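Toxin of toxin-antitoxin system (Rickettsia felis, PDB 3ZVK) has single-stranded RNase activity, with magnesium as cofactor, as the toxin of a type II toxin-antitoxin pair with VapB2. Local coordinates at residues A[84-88]-A[122-126]. The protein carries 1 engineered substitution. Sequence-based numbering, arbitrary orientation.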
ATOM      1  N   LEU A  84     -22.402   1.366 -24.727  1.00 63.86           N
ATOM      2  CA  LEU A  84     -23.701   2.013 -24.579  1.00 63.46           C
ATOM      3  C   LEU A  84     -23.721   3.431 -25.186  1.00 67.38           C
ATOM      4  O   LEU A  84     -24.627   3.753 -25.958  1.00 68.57           O
ATOM      5  CB  LEU A  84     -24.127   2.018 -23.088  1.00 61.60           C
ATOM      6  CG  LEU A  84     -25.462   2.683 -22.721  1.00 66.74           C
ATOM      7  CD1 LEU A  84     -26.629   2.043 -23.464  1.00 69.22           C
ATOM      8  CD2 LEU A  84     -25.706   2.630 -21.223  1.00 66.71           C
ATOM      9  N   ARG A  85     -22.712   4.262 -24.865  1.00 61.79           N
ATOM     10  CA  ARG A  85     -22.610   5.627 -25.381  1.00 60.39           C
ATOM     11  C   ARG A  85     -22.539   5.641 -26.899  1.00 67.58           C
ATOM     12  O   ARG A  85     -23.248   6.425 -27.533  1.00 67.40           O
ATOM     13  CB  ARG A  85     -21.416   6.374 -24.754  1.00 55.24           C
ATOM     14  CG  ARG A  85     -21.474   7.855 -25.060  1.00 54.67           C
ATOM     15  CD  ARG A  85     -20.506   8.668 -24.260  1.00 56.63           C
ATOM     16  NE  ARG A  85     -20.247   9.934 -24.937  1.00 56.34           N
ATOM     17  CZ  ARG A  85     -19.335  10.813 -24.561  1.00 64.20           C
ATOM     18  NH1 ARG A  85     -18.572  10.580 -23.506  1.00 60.90           N
ATOM     19  NH2 ARG A  85     -19.150  11.918 -25.261  1.00 51.52           N
ATOM     20  N   THR A  86     -21.703   4.756 -27.481  1.00 66.94           N
ATOM     21  CA  THR A  86     -21.530   4.622 -28.930  1.00 69.41           C
ATOM     22  C   THR A  86     -22.846   4.218 -29.598  1.00 77.40           C
ATOM     23  O   THR A  86     -23.223   4.828 -30.597  1.00 78.77           O
ATOM     24  CB  THR A  86     -20.381   3.651 -29.235  1.00 73.30           C
ATOM     25  OG1 THR A  86     -19.189   4.189 -28.671  1.00 70.42           O
ATOM     26  CG2 THR A  86     -20.178   3.411 -30.728  1.00 71.99           C
ATOM     27  N   GLU A  87     -23.535   3.195 -29.044  1.00 75.89           N
ATOM     28  CA  GLU A  87     -24.809   2.698 -29.564  1.00 78.54           C
ATOM     29  C   GLU A  87     -25.897   3.777 -29.529  1.00 82.04           C
ATOM     30  O   GLU A  87     -26.573   3.982 -30.532  1.00 84.31           O
ATOM     31  CB  GLU A  87     -25.258   1.434 -28.817  1.00 80.19           C
ATOM     32  CG  GLU A  87     -26.397   0.713 -29.526  1.00100.30           C
ATOM     33  CD  GLU A  87     -26.951  -0.546 -28.881  1.00132.84           C
ATOM     34  OE1 GLU A  87     -26.420  -0.980 -27.830  1.00121.44           O
ATOM     35  OE2 GLU A  87     -27.938  -1.089 -29.431  1.00132.89           O
ATOM     36  N   LEU A  88     -26.045   4.483 -28.397  1.00 75.37           N
ATOM     37  CA  LEU A  88     -27.030   5.559 -28.250  1.00 73.96           C
ATOM     38  C   LEU A  88     -26.810   6.698 -29.244  1.00 80.45           C
ATOM     39  O   LEU A  88     -27.780   7.171 -29.824  1.00 82.15           O
ATOM     40  CB  LEU A  88     -27.099   6.066 -26.792  1.00 70.12           C
ATOM     41  CG  LEU A  88     -27.633   5.058 -25.768  1.00 72.20           C
ATOM     42  CD1 LEU A  88     -27.659   5.639 -24.420  1.00 68.64           C
ATOM     43  CD2 LEU A  88     -29.022   4.536 -26.145  1.00 75.71           C
ATOM     44  N   LYS A 122     -34.119   6.014 -21.238  1.00 82.70           N
ATOM     45  CA  LYS A 122     -35.040   5.762 -22.337  1.00 86.16           C
ATOM     46  C   LYS A 122     -35.022   4.389 -22.991  1.00 94.13           C
ATOM     47  O   LYS A 122     -35.607   3.432 -22.470  1.00 93.38           O
ATOM     48  CB  LYS A 122     -34.938   6.885 -23.363  1.00 90.15           C
ATOM     49  CG  LYS A 122     -35.813   8.069 -23.024  1.00111.69           C
ATOM     50  N   ARG A 123     -34.433   4.332 -24.188  1.00 95.08           N
ATOM     51  CA  ARG A 123     -34.304   3.149 -25.032  1.00 98.26           C
ATOM     52  C   ARG A 123     -32.829   2.776 -24.916  1.00101.88           C
ATOM     53  O   ARG A 123     -32.019   3.070 -25.797  1.00103.18           O
ATOM     54  CB  ARG A 123     -34.745   3.484 -26.484  1.00101.08           C
ATOM     55  CG  ARG A 123     -34.688   2.338 -27.492  1.00112.53           C
ATOM     56  CD  ARG A 123     -34.191   2.858 -28.831  1.00120.05           C
ATOM     57  NE  ARG A 123     -35.010   2.392 -29.954  1.00123.87           N
ATOM     58  CZ  ARG A 123     -34.914   2.850 -31.200  1.00135.13           C
ATOM     59  NH1 ARG A 123     -34.043   3.809 -31.497  1.00117.33           N
ATOM     60  NH2 ARG A 123     -35.695   2.362 -32.155  1.00123.71           N
ATOM     61  N   ILE A 124     -32.485   2.214 -23.755  1.00 96.35           N
ATOM     62  CA  ILE A 124     -31.136   1.795 -23.403  1.00 95.16           C
ATOM     63  C   ILE A 124     -31.049   0.259 -23.392  1.00 99.71           C
ATOM     64  O   ILE A 124     -31.778  -0.410 -22.647  1.00 98.71           O
ATOM     65  CB  ILE A 124     -30.537   2.530 -22.153  1.00 95.55           C
ATOM     66  CG1 ILE A 124     -31.269   2.225 -20.834  1.00 94.93           C
ATOM     67  CG2 ILE A 124     -30.406   4.046 -22.377  1.00 94.94           C
ATOM     68  CD1 ILE A 124     -32.861   2.460 -20.749  1.00111.07           C
ATOM     69  N   PRO A 125     -30.249  -0.302 -24.331  1.00 97.87           N
ATOM     70  CA  PRO A 125     -30.169  -1.763 -24.476  1.00 98.94           C
ATOM     71  C   PRO A 125     -29.428  -2.460 -23.342  1.00 97.64           C
ATOM     72  O   PRO A 125     -28.523  -1.880 -22.737  1.00 94.65           O
ATOM     73  CB  PRO A 125     -29.445  -1.942 -25.820  1.00103.55           C
ATOM     74  CG  PRO A 125     -29.501  -0.585 -26.486  1.00108.07           C
ATOM     75  CD  PRO A 125     -29.419   0.364 -25.354  1.00100.30           C
ATOM     76  N   ASN A 126     -29.819  -3.728 -23.081  1.00 92.83           N
ATOM     77  CA  ASN A 126     -29.260  -4.612 -22.043  1.00 90.42           C
ATOM     78  C   ASN A 126     -29.477  -4.122 -20.591  1.00 84.44           C
ATOM     79  O   ASN A 126     -28.877  -4.680 -19.662  1.00 82.35           O
ATOM     80  CB  ASN A 126     -27.772  -4.974 -22.303  1.00 96.59           C
ATOM     81  CG  ASN A 126     -27.359  -5.124 -23.751  1.00133.77           C
ATOM     82  OD1 ASN A 126     -27.900  -5.934 -24.524  1.00133.02           O
ATOM     83  ND2 ASN A 126     -26.347  -4.360 -24.124  1.00127.07           N
TER
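Helix 75-90 of the PIN domain meets the irregular segment 122-126 along one flank, with CA atoms 7.5 Å apart for L84 and P125 and 7.4 Å for L88 and I124. The contact sets this helix against the loop joining the last two strands of the parallel sheet (order 3-2-1-4-5). L84 and L88 are one helical turn apart and E87 lies between them in sequence, so the contacts fall on one face of the helix, burying 233 Å². They are chiefly apolar. CD1 of L84 reaches the ring of P125 at CD, 3.8 Å away; the leucine's CG lies anti to its own backbone N (chi1 179°), which brings the branch closer to the loop than its CB direction alone suggests. L88 divides its two methyls: CD1 packs on CG2 of I124 at 3.8 Å, while CD2 makes a van der Waals contact, 3.4 Å, with the carbonyl O of R123. I124 uses its CG2 branch here, because a chi1 of 66° sets CG1 between the backbone N and carbonyl carbon, and the end of that longer branch leads away from the helix. Its side chain is about 12 Å from that of G6, an engineered position predicted to bind magnesium. L100 of helix 97-109 touches both leucines, and I95 packs on I124, which carries the apolar patch on to that helix and to a loop. At the exposed margin the extended E87 and P125 come from opposite directions, and CG of P125 lies 3.4 Å from both OE1 and OE2 of E87, a van der Waals contact with the carboxylate.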